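Local coordinates for protein Ta0487 (Thermoplasma acidophilum, PDB 3KBQ) that is of unknown function but belongs to the CinA family and carries a probable molybdopterin-binding domain, at residues N30-Y34 with H35-V39. Residues are numbered along the deposited sequence; the frame is centred on the assembly and turned at random.
Sequences NFLTY and HGYQV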
ATOM      1  N   ASN B  30       4.875  -3.435 -12.195  1.00 23.45           N
ATOM      2  CA  ASN B  30       4.970  -3.794 -13.599  1.00 24.66           C
ATOM      3  C   ASN B  30       6.267  -4.572 -13.888  1.00 24.40           C
ATOM      4  O   ASN B  30       6.234  -5.573 -14.615  1.00 24.61           O
ATOM      5  CB  ASN B  30       4.876  -2.541 -14.496  1.00 23.88           C
ATOM      6  CG  ASN B  30       4.939  -2.894 -15.985  1.00 26.37           C
ATOM      7  OD1 ASN B  30       4.065  -3.576 -16.517  1.00 26.37           O
ATOM      8  ND2 ASN B  30       5.980  -2.460 -16.636  1.00 26.91           N
ATOM      9  N   PHE B  31       7.385  -4.133 -13.295  1.00 24.88           N
ATOM     10  CA  PHE B  31       8.688  -4.794 -13.463  1.00 24.35           C
ATOM     11  C   PHE B  31       8.597  -6.239 -12.984  1.00 23.73           C
ATOM     12  O   PHE B  31       9.020  -7.137 -13.694  1.00 21.89           O
ATOM     13  CB  PHE B  31       9.784  -4.026 -12.714  1.00 25.51           C
ATOM     14  CG  PHE B  31      11.178  -4.652 -12.815  1.00 27.76           C
ATOM     15  CD1 PHE B  31      12.055  -4.269 -13.821  1.00 29.28           C
ATOM     16  CD2 PHE B  31      11.619  -5.574 -11.864  1.00 28.98           C
ATOM     17  CE1 PHE B  31      13.356  -4.844 -13.912  1.00 31.67           C
ATOM     18  CE2 PHE B  31      12.922  -6.148 -11.954  1.00 30.73           C
ATOM     19  CZ  PHE B  31      13.770  -5.770 -12.986  1.00 30.06           C
ATOM     20  N   LEU B  32       8.004  -6.446 -11.803  1.00 23.00           N
ATOM     21  CA  LEU B  32       7.913  -7.800 -11.222  1.00 23.84           C
ATOM     22  C   LEU B  32       6.962  -8.691 -12.034  1.00 23.36           C
ATOM     23  O   LEU B  32       7.295  -9.852 -12.314  1.00 22.74           O
ATOM     24  CB  LEU B  32       7.446  -7.748  -9.768  1.00 23.07           C
ATOM     25  CG  LEU B  32       8.418  -6.984  -8.850  1.00 25.63           C
ATOM     26  CD1 LEU B  32       7.795  -6.759  -7.499  1.00 25.05           C
ATOM     27  CD2 LEU B  32       9.700  -7.810  -8.781  1.00 27.57           C
ATOM     28  N   THR B  33       5.800  -8.143 -12.381  1.00 22.60           N
ATOM     29  CA  THR B  33       4.840  -8.812 -13.284  1.00 22.11           C
ATOM     30  C   THR B  33       5.490  -9.234 -14.593  1.00 22.25           C
ATOM     31  O   THR B  33       5.295 -10.386 -15.076  1.00 22.34           O
ATOM     32  CB  THR B  33       3.600  -7.917 -13.587  1.00 21.94           C
ATOM     33  OG1 THR B  33       2.961  -7.593 -12.367  1.00 25.12           O
ATOM     34  CG2 THR B  33       2.529  -8.662 -14.497  1.00 21.47           C
ATOM     35  N   TYR B  34       6.239  -8.310 -15.176  1.00 21.01           N
ATOM     36  CA  TYR B  34       6.944  -8.551 -16.409  1.00 22.66           C
ATOM     37  C   TYR B  34       7.887  -9.744 -16.257  1.00 24.38           C
ATOM     38  O   TYR B  34       8.035 -10.516 -17.207  1.00 23.63           O
ATOM     39  CB  TYR B  34       7.767  -7.330 -16.832  1.00 21.79           C
ATOM     40  CG  TYR B  34       8.426  -7.440 -18.208  1.00 23.13           C
ATOM     41  CD1 TYR B  34       7.711  -7.169 -19.391  1.00 20.59           C
ATOM     42  CD2 TYR B  34       9.773  -7.805 -18.322  1.00 26.27           C
ATOM     43  CE1 TYR B  34       8.337  -7.263 -20.666  1.00 20.34           C
ATOM     44  CE2 TYR B  34      10.399  -7.947 -19.598  1.00 24.11           C
ATOM     45  CZ  TYR B  34       9.685  -7.653 -20.742  1.00 21.28           C
ATOM     46  OH  TYR B  34      10.334  -7.740 -21.953  1.00 18.93           O
ATOM     47  N   HIS B  35       8.490  -9.926 -15.072  1.00 24.61           N
ATOM     48  CA  HIS B  35       9.411 -11.075 -14.902  1.00 25.83           C
ATOM     49  C   HIS B  35       8.742 -12.314 -14.343  1.00 25.34           C
ATOM     50  O   HIS B  35       9.409 -13.221 -13.891  1.00 24.93           O
ATOM     51  CB  HIS B  35      10.627 -10.687 -14.079  1.00 26.70           C
ATOM     52  CG  HIS B  35      11.533  -9.755 -14.798  1.00 28.50           C
ATOM     53  ND1 HIS B  35      11.459  -8.385 -14.649  1.00 32.62           N
ATOM     54  CD2 HIS B  35      12.532  -9.988 -15.679  1.00 32.66           C
ATOM     55  CE1 HIS B  35      12.384  -7.817 -15.401  1.00 31.57           C
ATOM     56  NE2 HIS B  35      13.038  -8.763 -16.047  1.00 31.41           N
ATOM     57  N   GLY B  36       7.416 -12.355 -14.393  1.00 24.22           N
ATOM     58  CA  GLY B  36       6.704 -13.596 -14.102  1.00 24.71           C
ATOM     59  C   GLY B  36       6.299 -13.759 -12.632  1.00 24.87           C
ATOM     60  O   GLY B  36       5.737 -14.794 -12.262  1.00 22.71           O
ATOM     61  N   TYR B  37       6.501 -12.725 -11.803  1.00 24.00           N
ATOM     62  CA  TYR B  37       5.999 -12.802 -10.424  1.00 24.73           C
ATOM     63  C   TYR B  37       4.543 -12.478 -10.282  1.00 24.76           C
ATOM     64  O   TYR B  37       3.984 -11.671 -11.049  1.00 27.22           O
ATOM     65  CB  TYR B  37       6.761 -11.849  -9.505  1.00 25.22           C
ATOM     66  CG  TYR B  37       8.157 -12.268  -9.271  1.00 27.79           C
ATOM     67  CD1 TYR B  37       8.474 -13.017  -8.144  1.00 29.98           C
ATOM     68  CD2 TYR B  37       9.183 -11.922 -10.170  1.00 28.76           C
ATOM     69  CE1 TYR B  37       9.723 -13.401  -7.917  1.00 28.25           C
ATOM     70  CE2 TYR B  37      10.467 -12.327  -9.945  1.00 27.22           C
ATOM     71  CZ  TYR B  37      10.719 -13.068  -8.809  1.00 28.35           C
ATOM     72  OH  TYR B  37      11.972 -13.490  -8.516  1.00 31.33           O
ATOM     73  N   GLN B  38       3.914 -13.062  -9.284  1.00 24.03           N
ATOM     74  CA  GLN B  38       2.622 -12.588  -8.834  1.00 24.60           C
ATOM     75  C   GLN B  38       2.782 -11.526  -7.731  1.00 24.81           C
ATOM     76  O   GLN B  38       3.303 -11.805  -6.629  1.00 24.45           O
ATOM     77  CB  GLN B  38       1.709 -13.747  -8.356  1.00 26.80           C
ATOM     78  CG  GLN B  38       0.411 -13.171  -7.696  1.00 29.28           C
ATOM     79  CD  GLN B  38      -0.611 -14.216  -7.339  1.00 39.61           C
ATOM     80  OE1 GLN B  38      -0.440 -14.972  -6.359  1.00 41.70           O
ATOM     81  NE2 GLN B  38      -1.715 -14.243  -8.095  1.00 38.04           N
ATOM     82  N   VAL B  39       2.358 -10.293  -8.007  1.00 24.54           N
ATOM     83  CA  VAL B  39       2.502  -9.270  -6.984  1.00 24.38           C
ATOM     84  C   VAL B  39       1.307  -9.401  -6.019  1.00 24.91           C
ATOM     85  O   VAL B  39       0.150  -9.158  -6.351  1.00 23.07           O
ATOM     86  CB  VAL B  39       2.593  -7.852  -7.575  1.00 25.53           C
ATOM     87  CG1 VAL B  39       2.793  -6.797  -6.445  1.00 22.44           C
ATOM     88  CG2 VAL B  39       3.719  -7.806  -8.618  1.00 21.82           C
TER
HETATM   89  O   HOH W   1       1.806  -9.826 -10.865  1.00 21.37           O
HETATM   90  O   HOH W   2       3.603 -12.326 -13.917  1.00 22.49           O
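Tyr37 N donates to Leu32 O over 3.0 Å and Gly36 N to Thr33 O, also over 3.0 Å: the two bonds of a Schellman motif, which ends the helix. Gly36 is its C-prime residue; its positive phi would jam a CB against the carbonyl oxygen of His35.

His35 grips the last turn twice. Its backbone N and its ring ND1 both donate to Phe31 O, from opposite faces of the carbonyl plane; the ring bond is the shorter at 2.9 Å, with ND1 well above that plane. CG lies beside the backbone N (chi1 -69°), which folds the imidazole back along the helix to reach this oxygen.

The same ring joins an aromatic cluster. The CE1 edge of His35 points at the face of Phe31, 3.5 Å from Phe31 CZ, with the planes inclined at 51°. Tyr34 turns its own edge to a face of the imidazole, CD2 leading, in a steeper T-shaped pair with planes at 80°. With an alanine in place of His35, Phe31 O would probably lose its side-chain donor, Tyr34 and Phe31 the ring between them, and Glu165 its bond to NE2.

The apolar side of the turn joins Leu32 and Val39: Leu32 CB meets Val39 CG2 at 3.9 Å and also abuts Tyr37 CB. Nearby, one water bridges Thr33 OG1, which is also hydrogen-bonded to Gly29 O, Tyr37 O and Val39 N, and a second links Thr33 O to Tyr37 O.

This turn is the connection from helix 23-34 into strand 38-45, an outermost strand of the main sheet within the chain. Leu32 and Val39 face strand 5-11, Phe31 packs on helix 165-168, where Ile168 O receives Tyr37 OH, and Leu16 of the second subunit packs on Val39.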